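Local coordinates for peptidoglycan-N-acetylmuramic acid deacetylase PdaC (Bacillus subtilis subsp. subtilis str. 168, PDB 6H8N), which removes acetyl groups from N-acetylmuramic acid residues of peptidoglycan, conferring resistance to lysozyme, and also deacylates short chitin oligomers, at residues V129-W134 / K140-R145. The protein carries 1 engineered substitution. Sequence-based numbering, arbitrary orientation.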
loop_
_atom_site.group_PDB
_atom_site.type_symbol
_atom_site.label_atom_id
_atom_site.label_comp_id
_atom_site.label_asym_id
_atom_site.label_seq_id
_atom_site.Cartn_x
_atom_site.Cartn_y
_atom_site.Cartn_z
ATOM N N VAL A 129 -10.840 0.705 3.266
ATOM C CA VAL A 129 -11.766 0.721 2.141
ATOM C C VAL A 129 -11.290 -0.316 1.141
ATOM O O VAL A 129 -10.143 -0.264 0.687
ATOM C CB VAL A 129 -11.805 2.108 1.484
ATOM C CG1 VAL A 129 -12.635 2.064 0.218
ATOM C CG2 VAL A 129 -12.339 3.159 2.437
ATOM N N ASP A 130 -12.167 -1.248 0.789
ATOM C CA ASP A 130 -11.821 -2.361 -0.090
ATOM C C ASP A 130 -12.951 -2.535 -1.102
ATOM O O ASP A 130 -14.012 -3.093 -0.763
ATOM C CB ASP A 130 -11.597 -3.635 0.719
ATOM C CG ASP A 130 -11.278 -4.837 -0.138
ATOM O OD1 ASP A 130 -11.148 -4.718 -1.381
ATOM O OD2 ASP A 130 -11.147 -5.932 0.468
ATOM N N PRO A 131 -12.780 -2.071 -2.337
ATOM C CA PRO A 131 -13.836 -2.235 -3.347
ATOM C C PRO A 131 -13.930 -3.634 -3.917
ATOM O O PRO A 131 -14.714 -3.856 -4.846
ATOM C CB PRO A 131 -13.408 -1.248 -4.433
ATOM C CG PRO A 131 -11.900 -1.267 -4.344
ATOM C CD PRO A 131 -11.596 -1.373 -2.883
ATOM N N GLU A 132 -13.127 -4.563 -3.435
ATOM C CA GLU A 132 -13.153 -5.939 -3.897
ATOM C C GLU A 132 -12.972 -6.014 -5.414
ATOM O O GLU A 132 -13.759 -6.628 -6.145
ATOM C CB GLU A 132 -14.431 -6.637 -3.435
ATOM C CG GLU A 132 -14.637 -6.559 -1.930
ATOM C CD GLU A 132 -15.745 -7.464 -1.439
ATOM O OE1 GLU A 132 -16.932 -7.181 -1.723
ATOM O OE2 GLU A 132 -15.432 -8.465 -0.777
ATOM N N ASP A 133 -11.904 -5.381 -5.901
ATOM C CA ASP A 133 -11.654 -5.324 -7.338
ATOM C C ASP A 133 -11.297 -6.679 -7.936
ATOM O O ASP A 133 -11.319 -6.819 -9.165
ATOM C CB ASP A 133 -10.585 -4.271 -7.647
ATOM C CG ASP A 133 -9.246 -4.588 -7.019
ATOM O OD1 ASP A 133 -9.135 -5.599 -6.295
ATOM O OD2 ASP A 133 -8.286 -3.880 -7.298
ATOM N N TRP A 134 -10.999 -7.685 -7.101
ATOM C CA TRP A 134 -10.815 -9.055 -7.569
ATOM C C TRP A 134 -12.154 -9.704 -7.897
ATOM O O TRP A 134 -12.207 -10.645 -8.702
ATOM C CB TRP A 134 -10.080 -9.889 -6.498
ATOM C CG TRP A 134 -10.786 -9.907 -5.183
ATOM C CD1 TRP A 134 -10.583 -9.054 -4.112
ATOM C CD2 TRP A 134 -11.842 -10.787 -4.781
ATOM N NE1 TRP A 134 -11.459 -9.347 -3.104
ATOM C CE2 TRP A 134 -12.233 -10.414 -3.475
ATOM C CE3 TRP A 134 -12.499 -11.862 -5.396
ATOM C CZ2 TRP A 134 -13.244 -11.081 -2.782
ATOM C CZ3 TRP A 134 -13.490 -12.512 -4.701
ATOM C CH2 TRP A 134 -13.860 -12.119 -3.414
ATOM N N LYS A 140 -15.847 1.024 -13.564
ATOM C CA LYS A 140 -16.735 1.981 -12.935
ATOM C C LYS A 140 -17.216 1.503 -11.576
ATOM O O LYS A 140 -17.421 2.316 -10.678
ATOM C CB LYS A 140 -17.925 2.265 -13.855
ATOM C CG LYS A 140 -18.699 3.496 -13.468
ATOM C CD LYS A 140 -19.837 3.805 -14.459
ATOM C CE LYS A 140 -20.507 5.122 -14.124
ATOM N NZ LYS A 140 -20.470 5.464 -12.652
ATOM N N THR A 141 -17.416 0.201 -11.416
ATOM C CA THR A 141 -17.822 -0.329 -10.118
ATOM C C THR A 141 -16.753 -0.051 -9.066
ATOM O O THR A 141 -17.068 0.367 -7.950
ATOM C CB THR A 141 -18.098 -1.828 -10.220
ATOM O OG1 THR A 141 -19.203 -2.048 -11.109
ATOM C CG2 THR A 141 -18.441 -2.428 -8.864
ATOM N N ILE A 142 -15.491 -0.281 -9.417
ATOM C CA ILE A 142 -14.382 -0.021 -8.498
ATOM C C ILE A 142 -14.291 1.466 -8.170
ATOM O O ILE A 142 -14.181 1.853 -6.998
ATOM C CB ILE A 142 -13.069 -0.553 -9.094
ATOM C CG1 ILE A 142 -13.138 -2.062 -9.324
ATOM C CG2 ILE A 142 -11.888 -0.194 -8.199
ATOM C CD1 ILE A 142 -12.137 -2.539 -10.334
ATOM N N VAL A 143 -14.301 2.324 -9.199
ATOM C CA VAL A 143 -14.206 3.761 -8.975
ATOM C C VAL A 143 -15.305 4.229 -8.040
ATOM O O VAL A 143 -15.064 4.975 -7.082
ATOM C CB VAL A 143 -14.263 4.517 -10.314
ATOM C CG1 VAL A 143 -14.375 6.008 -10.088
ATOM C CG2 VAL A 143 -13.068 4.213 -11.172
ATOM N N ASP A 144 -16.546 3.832 -8.325
ATOM C CA ASP A 144 -17.658 4.364 -7.552
ATOM C C ASP A 144 -17.608 3.883 -6.109
ATOM O O ASP A 144 -17.911 4.656 -5.193
ATOM C CB ASP A 144 -18.999 4.037 -8.216
ATOM C CG ASP A 144 -19.231 4.852 -9.468
ATOM O OD1 ASP A 144 -18.353 5.643 -9.851
ATOM O OD2 ASP A 144 -20.308 4.685 -10.099
ATOM N N ARG A 145 -17.219 2.629 -5.879
ATOM C CA ARG A 145 -17.101 2.128 -4.512
ATOM C C ARG A 145 -16.038 2.920 -3.746
ATOM O O ARG A 145 -16.264 3.371 -2.612
ATOM C CB ARG A 145 -16.768 0.628 -4.517
ATOM C CG ARG A 145 -17.912 -0.299 -4.907
ATOM C CD ARG A 145 -17.575 -1.807 -4.760
ATOM N NE ARG A 145 -17.617 -2.233 -3.354
ATOM C CZ ARG A 145 -17.628 -3.500 -2.922
ATOM N NH1 ARG A 145 -17.682 -3.752 -1.618
ATOM N NH2 ARG A 145 -17.574 -4.520 -3.768
#
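In the NodB deacetylase domain, the active-site loop that carries Asp133 packs against helix 139-149 through Ile142 and Arg145. Ile142 sends CG1 away from its carbonyl carbon (chi1 -61°), which brings CD1 to 3.6 Å from CB of Asp133, while its other branch, CG2, lies 4.0 Å from CG of the Pro131 ring. Asp133 thus leans on the helix through its CB, against the Ile142 side chain. Its carboxylate is occupied by other partners: OD1 is hydrogen-bonded to ND1 of His159, the probable proton donor, and OD2 to OG of Ser165. Asp133 probably tunes that histidine, as in related deacetylases, and Ile142 backs the Asp133 methylene as a second-shell residue. Almost a turn on, Arg145 sets CB 3.8 Å from CB of Pro131, then bends at chi3 (77°) and brings one guanidinium face over the Pro131 carbonyl, offset toward the rim of the group. NH2 comes within 3.1 Å of Pro131 O, but the angle is too poor for a hydrogen bond. NH2 instead forms a salt bridge with Glu132 OE1, its hydrogen bond weak at 3.4 Å and the two planes nearly perpendicular (89°), and a long, weak ion pair with Asp136 OD2. Within the loop, Asp130 OD1 accepts Glu132 N at 2.9 Å, an Asx turn.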